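Local coordinates for phenylalanine ammonia-lyase (Rhodosporidium toruloides, PDB 1Y2M), which catalyses the non-oxidative deamination of L-phenylalanine and L-tyrosine to trans-cinnamic acid and p-coumaric acid, at the interface of chains A and B and the interface of chains A and C. Sequence-based numbering; all coordinates share one arbitrary frame. Chains: chain A/B/C, Phenylalanine ammonia-lyase.

Phenylalanine ammonia-lyase is a homotetramer built as a dimer of dimers, and the two contacts join the same chain A to two different partners. Contact 1 pairs chains A and B through helices 569-585 and 593-611 and the loop between them; contact 2 pairs chains A and C through the end of helix 468-484 and the segment that follows it. No residue is shared, and the centres of their C-alpha atoms lie about 51 Å apart. Each patch belongs to a two-fold symmetric interface in which every contact has a twin with the chains exchanged, so separate surfaces of one subunit serve the two pairings.

Contact 1: the interface of chains A and B. Residues chain A 583-584, 587, 599, 602-603; chain B 584, 587, 599, 602-603.
The phenyl rings of A:Phe603 and B:Phe603 lie face to face, nearly parallel at 3° with centroids 4.1 Å apart, as a stacked pair in the two-fold interface of this PAL/histidase family tetramer. B:Phe603 also turns its rim to A:Arg584, and A:Phe603 its rim to B:Arg584: B:Phe603 CE2 sits over one guanidinium face, 3.7 Å from A:Arg584 CZ, with the planes 76° apart. At the same rim B:Phe603 CZ points at a carboxylate oxygen, 3.4 Å from A:Asp599 OD2. With CG anti to the backbone N, both phenylalanines lean off helix 593-611 into the stack.

The guanidinium edges are well occupied. Within chain A, NE and NH2 of A:Arg584 hold A:Asp599 side-on through the syn lone pairs of both oxygens, fixing the group's rotation; A:Arg584 NE to A:Asp599 OD1 is 2.7 Å. The remaining nitrogen works across the boundary: A:Arg584 NH1 donates to the amide oxygen B:Gln587 OE1 at 2.7 Å, in the carbonyl plane on a lone pair, though bent (124° at H). It also reaches A:Gln587 OE1 at 3.1 Å from above that carbonyl plane. Since B:Arg584 does likewise, each glutamine oxygen accepts from both arginines. At the flanks, water 1 bridges B:Ser602 OG and A:Phe603 O, and water 2 joins A:Ser602 OG to B:Phe603 O, tying the two helices 593-611 together.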
loop_
_atom_site.group_PDB
_atom_site.type_symbol
_atom_site.label_atom_id
_atom_site.label_comp_id
_atom_site.label_asym_id
_atom_site.label_seq_id
_atom_site.Cartn_x
_atom_site.Cartn_y
_atom_site.Cartn_z
ATOM N N LYS A 583 44.381 13.839 -4.569
ATOM C CA LYS A 583 43.452 13.756 -3.480
ATOM C C LYS A 583 42.627 15.028 -3.383
ATOM O O LYS A 583 41.432 14.967 -3.044
ATOM C CB LYS A 583 44.143 13.458 -2.133
ATOM C CG LYS A 583 44.997 14.586 -1.507
ATOM C CD LYS A 583 45.417 14.264 -0.052
ATOM C CE LYS A 583 46.731 15.010 0.369
ATOM N NZ LYS A 583 46.860 15.160 1.852
ATOM N N ARG A 584 43.253 16.182 -3.663
ATOM C CA ARG A 584 42.562 17.440 -3.473
ATOM C C ARG A 584 41.545 17.634 -4.582
ATOM O O ARG A 584 40.429 18.104 -4.323
ATOM C CB ARG A 584 43.544 18.633 -3.441
ATOM C CG ARG A 584 42.881 19.983 -3.251
ATOM C CD ARG A 584 41.959 20.057 -2.032
ATOM N NE ARG A 584 41.426 21.390 -1.821
ATOM C CZ ARG A 584 40.443 21.672 -0.972
ATOM N NH1 ARG A 584 39.884 20.716 -0.229
ATOM N NH2 ARG A 584 40.018 22.906 -0.836
ATOM N N GLN A 587 37.881 16.453 -4.447
ATOM C CA GLN A 587 36.996 17.158 -3.586
ATOM C C GLN A 587 36.659 18.552 -4.065
ATOM O O GLN A 587 35.965 19.243 -3.344
ATOM C CB GLN A 587 37.689 17.369 -2.236
ATOM C CG GLN A 587 38.507 16.203 -1.703
ATOM C CD GLN A 587 39.332 16.618 -0.491
ATOM O OE1 GLN A 587 40.011 17.661 -0.511
ATOM N NE2 GLN A 587 39.249 15.835 0.573
ATOM N N ASP A 599 43.798 26.500 -5.981
ATOM C CA ASP A 599 43.622 25.766 -4.722
ATOM C C ASP A 599 44.489 24.485 -4.692
ATOM O O ASP A 599 45.181 24.210 -3.694
ATOM C CB ASP A 599 42.134 25.462 -4.528
ATOM C CG ASP A 599 41.888 24.439 -3.446
ATOM O OD1 ASP A 599 42.055 23.225 -3.726
ATOM O OD2 ASP A 599 41.487 24.916 -2.316
ATOM N N SER A 602 48.144 25.407 -4.414
ATOM C CA SER A 602 48.399 25.966 -3.086
ATOM C C SER A 602 48.634 24.815 -2.107
ATOM O O SER A 602 49.570 24.858 -1.362
ATOM C CB SER A 602 47.239 26.835 -2.624
ATOM O OG SER A 602 47.565 27.423 -1.413
ATOM N N PHE A 603 47.820 23.771 -2.214
ATOM C CA PHE A 603 47.993 22.582 -1.370
ATOM C C PHE A 603 49.317 21.906 -1.701
ATOM O O PHE A 603 50.116 21.594 -0.814
ATOM C CB PHE A 603 46.873 21.613 -1.590
ATOM C CG PHE A 603 46.577 20.704 -0.388
ATOM C CD1 PHE A 603 45.365 20.070 -0.266
ATOM C CD2 PHE A 603 47.522 20.444 0.590
ATOM C CE1 PHE A 603 45.109 19.218 0.809
ATOM C CE2 PHE A 603 47.256 19.584 1.668
ATOM C CZ PHE A 603 46.072 18.995 1.782
ATOM N N ARG B 584 39.612 23.342 5.417
ATOM C CA ARG B 584 40.170 21.996 5.247
ATOM C C ARG B 584 39.633 21.033 6.289
ATOM O O ARG B 584 39.229 19.898 5.977
ATOM C CB ARG B 584 41.712 22.020 5.252
ATOM C CG ARG B 584 42.350 20.663 5.028
ATOM C CD ARG B 584 41.926 19.980 3.769
ATOM N NE ARG B 584 42.626 18.715 3.565
ATOM C CZ ARG B 584 42.240 17.824 2.681
ATOM N NH1 ARG B 584 41.197 18.087 1.901
ATOM N NH2 ARG B 584 42.881 16.677 2.569
ATOM N N GLN B 587 36.493 19.009 6.097
ATOM C CA GLN B 587 36.537 17.888 5.190
ATOM C C GLN B 587 37.298 16.680 5.709
ATOM O O GLN B 587 37.213 15.619 5.134
ATOM C CB GLN B 587 37.239 18.305 3.899
ATOM C CG GLN B 587 36.669 19.521 3.191
ATOM C CD GLN B 587 37.513 19.884 2.002
ATOM O OE1 GLN B 587 38.739 19.927 2.106
ATOM N NE2 GLN B 587 36.881 20.103 0.854
ATOM N N ASP B 599 47.929 17.254 7.947
ATOM C CA ASP B 599 47.240 17.571 6.689
ATOM C C ASP B 599 46.804 19.026 6.664
ATOM O O ASP B 599 47.113 19.745 5.713
ATOM C CB ASP B 599 46.051 16.642 6.456
ATOM C CG ASP B 599 45.188 17.075 5.282
ATOM O OD1 ASP B 599 45.387 16.540 4.167
ATOM O OD2 ASP B 599 44.320 17.947 5.452
ATOM N N SER B 602 49.779 21.375 6.482
ATOM C CA SER B 602 50.450 21.265 5.220
ATOM C C SER B 602 49.727 22.179 4.222
ATOM O O SER B 602 50.359 22.888 3.469
ATOM C CB SER B 602 50.447 19.818 4.785
ATOM O OG SER B 602 51.117 19.677 3.549
ATOM N N PHE B 603 48.396 22.151 4.252
ATOM C CA PHE B 603 47.621 23.019 3.379
ATOM C C PHE B 603 47.914 24.469 3.781
ATOM O O PHE B 603 48.172 25.322 2.929
ATOM C CB PHE B 603 46.115 22.721 3.512
ATOM C CG PHE B 603 45.246 23.131 2.306
ATOM C CD1 PHE B 603 45.647 24.023 1.331
ATOM C CD2 PHE B 603 44.006 22.587 2.169
ATOM C CE1 PHE B 603 44.828 24.359 0.239
ATOM C CE2 PHE B 603 43.196 22.916 1.085
ATOM C CZ PHE B 603 43.621 23.831 0.120
HETATM O O HOH W 1 50.376 19.438 1.055
HETATM O O HOH W 2 46.762 26.943 1.112
#

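Contact 2: the interface of chains A and C. Residues chain A 426, 483-484, 486-488, 491; chain C 482-484, 486-487.
C:His483, at the end of helix 468-484, projects its imidazole into chain A at a subunit interface of the tetramer. Its CG stands anti to the backbone N (chi1 170°), which brings the ring tip to the backbone carbonyls at and just beyond the C-terminal end of the same helix of chain A. NE2 of C:His483 donates to A:Leu484 O at 3.2 Å, in the ring plane but from above the carbonyl plane; A:Asn486 O lies 2.9 Å from C:His483 NE2 and may share the same N-H, though the equivalent bond in the twin is weak. Behind these oxygens A:Arg426 acts as a second shell, its NE reaching A:Leu484 O at 2.7 Å and its NH2 running almost straight (178° at H) to A:Asn486 O. The guanidinium so steadies both carbonyls, and its charge may disfavour a protonated imidazole nearby. One face of the C:His483 ring carries the methyl A:Val488 CG2, toward the rim, the two side chains crossing at about a right angle, and water 3 rests over the opposite face.

A:His491 presents a face of its own ring to the chain C backbone, with C:Gly482 C 3.7 Å from the ring centroid and C:His483 N over the centre. A:His483 repeats the role of its twin, donating from NE2 to C:Leu484 O.

Beside the two His483 rings, A:Asn486 and C:Asn486 meet tip to tip, their amide planes 62° apart. Water 3 lies 3.0 Å from both A:Asn486 ND2 and C:Asn486 ND2, and also bonds A:His483 O and C:His483 O.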
loop_
_atom_site.group_PDB
_atom_site.type_symbol
_atom_site.label_atom_id
_atom_site.label_comp_id
_atom_site.label_asym_id
_atom_site.label_seq_id
_atom_site.Cartn_x
_atom_site.Cartn_y
_atom_site.Cartn_z
ATOM N N ARG A 426 5.291 -5.709 -11.358
ATOM C CA ARG A 426 5.236 -4.307 -10.972
ATOM C C ARG A 426 6.119 -4.040 -9.758
ATOM O O ARG A 426 6.765 -2.964 -9.672
ATOM C CB ARG A 426 3.791 -3.909 -10.697
ATOM C CG ARG A 426 3.580 -2.441 -10.676
ATOM C CD ARG A 426 2.096 -2.030 -10.745
ATOM N NE ARG A 426 1.312 -2.539 -9.654
ATOM C CZ ARG A 426 0.522 -3.594 -9.735
ATOM N NH1 ARG A 426 0.390 -4.299 -10.872
ATOM N NH2 ARG A 426 -0.136 -3.982 -8.679
ATOM N N HIS A 483 4.753 3.782 -5.293
ATOM C CA HIS A 483 3.311 3.792 -5.050
ATOM C C HIS A 483 2.606 2.841 -6.006
ATOM O O HIS A 483 1.708 2.120 -5.625
ATOM C CB HIS A 483 2.749 5.212 -5.177
ATOM C CG HIS A 483 1.249 5.263 -5.180
ATOM N ND1 HIS A 483 0.523 5.201 -6.347
ATOM C CD2 HIS A 483 0.351 5.421 -4.175
ATOM C CE1 HIS A 483 -0.767 5.288 -6.055
ATOM N NE2 HIS A 483 -0.898 5.399 -4.743
ATOM N N LEU A 484 3.057 2.796 -7.254
ATOM C CA LEU A 484 2.419 1.883 -8.249
ATOM C C LEU A 484 2.531 0.425 -7.804
ATOM O O LEU A 484 1.646 -0.393 -8.057
ATOM C CB LEU A 484 3.106 2.054 -9.596
ATOM C CG LEU A 484 2.513 3.200 -10.403
ATOM C CD1 LEU A 484 3.411 3.713 -11.547
ATOM C CD2 LEU A 484 1.168 2.772 -10.967
ATOM N N ASN A 486 2.252 -1.222 -5.013
ATOM C CA ASN A 486 1.306 -1.881 -4.077
ATOM C C ASN A 486 0.391 -2.805 -4.912
ATOM O O ASN A 486 0.132 -2.544 -6.095
ATOM C CB ASN A 486 0.486 -0.857 -3.353
ATOM C CG ASN A 486 1.329 0.009 -2.464
ATOM O OD1 ASN A 486 2.137 -0.522 -1.667
ATOM N ND2 ASN A 486 1.180 1.325 -2.585
ATOM N N PRO A 487 -0.052 -3.909 -4.293
ATOM C CA PRO A 487 -0.866 -4.874 -5.040
ATOM C C PRO A 487 -2.256 -4.332 -5.348
ATOM O O PRO A 487 -2.828 -3.575 -4.523
ATOM C CB PRO A 487 -1.006 -6.039 -4.085
ATOM C CG PRO A 487 -0.711 -5.477 -2.695
ATOM C CD PRO A 487 0.265 -4.356 -2.932
ATOM N N VAL A 488 -2.763 -4.729 -6.513
ATOM C CA VAL A 488 -4.170 -4.503 -6.847
ATOM C C VAL A 488 -5.018 -5.643 -6.299
ATOM O O VAL A 488 -6.192 -5.452 -5.952
ATOM C CB VAL A 488 -4.323 -4.372 -8.391
ATOM C CG1 VAL A 488 -5.773 -4.508 -8.821
ATOM C CG2 VAL A 488 -3.683 -3.075 -8.844
ATOM N N HIS A 491 -7.697 -5.914 -3.379
ATOM C CA HIS A 491 -8.863 -5.020 -3.416
ATOM C C HIS A 491 -10.095 -5.673 -4.051
ATOM O O HIS A 491 -11.008 -5.005 -4.494
ATOM C CB HIS A 491 -8.452 -3.725 -4.089
ATOM C CG HIS A 491 -7.462 -2.974 -3.273
ATOM N ND1 HIS A 491 -7.830 -2.313 -2.128
ATOM C CD2 HIS A 491 -6.104 -2.935 -3.326
ATOM C CE1 HIS A 491 -6.740 -1.845 -1.530
ATOM N NE2 HIS A 491 -5.680 -2.194 -2.255
ATOM N N GLY C 482 -9.382 1.522 -4.418
ATOM C CA GLY C 482 -8.674 0.990 -3.236
ATOM C C GLY C 482 -7.195 1.093 -3.455
ATOM O O GLY C 482 -6.487 1.639 -2.617
ATOM N N HIS C 483 -6.703 0.578 -4.587
ATOM C CA HIS C 483 -5.287 0.609 -4.822
ATOM C C HIS C 483 -4.785 2.034 -4.972
ATOM O O HIS C 483 -3.711 2.391 -4.508
ATOM C CB HIS C 483 -4.951 -0.246 -6.058
ATOM C CG HIS C 483 -3.552 -0.087 -6.534
ATOM N ND1 HIS C 483 -3.202 0.865 -7.460
ATOM C CD2 HIS C 483 -2.413 -0.764 -6.233
ATOM C CE1 HIS C 483 -1.907 0.789 -7.698
ATOM N NE2 HIS C 483 -1.406 -0.198 -6.982
ATOM N N LEU C 484 -5.563 2.884 -5.629
ATOM C CA LEU C 484 -5.146 4.285 -5.801
ATOM C C LEU C 484 -4.923 4.979 -4.480
ATOM O O LEU C 484 -4.045 5.835 -4.337
ATOM C CB LEU C 484 -6.178 5.095 -6.589
ATOM C CG LEU C 484 -6.111 4.923 -8.096
ATOM C CD1 LEU C 484 -7.395 5.251 -8.820
ATOM C CD2 LEU C 484 -4.931 5.784 -8.669
ATOM N N ASN C 486 -3.689 4.170 -1.592
ATOM C CA ASN C 486 -2.455 4.092 -0.856
ATOM C C ASN C 486 -1.685 5.437 -0.982
ATOM O O ASN C 486 -1.803 6.148 -1.983
ATOM C CB ASN C 486 -1.572 2.950 -1.344
ATOM C CG ASN C 486 -2.177 1.605 -1.095
ATOM O OD1 ASN C 486 -2.608 1.316 0.047
ATOM N ND2 ASN C 486 -2.239 0.765 -2.126
ATOM N N PRO C 487 -0.918 5.795 0.084
ATOM C CA PRO C 487 -0.227 7.079 0.067
ATOM C C PRO C 487 0.932 7.116 -0.927
ATOM O O PRO C 487 1.660 6.138 -1.060
ATOM C CB PRO C 487 0.304 7.227 1.483
ATOM C CG PRO C 487 0.413 5.818 1.975
ATOM C CD PRO C 487 -0.786 5.125 1.378
HETATM O O HOH W 3 -0.956 2.041 -4.562
HETATM O O HOH W 4 -2.735 -2.126 -2.189
HETATM O O HOH W 5 2.031 3.426 -0.704
#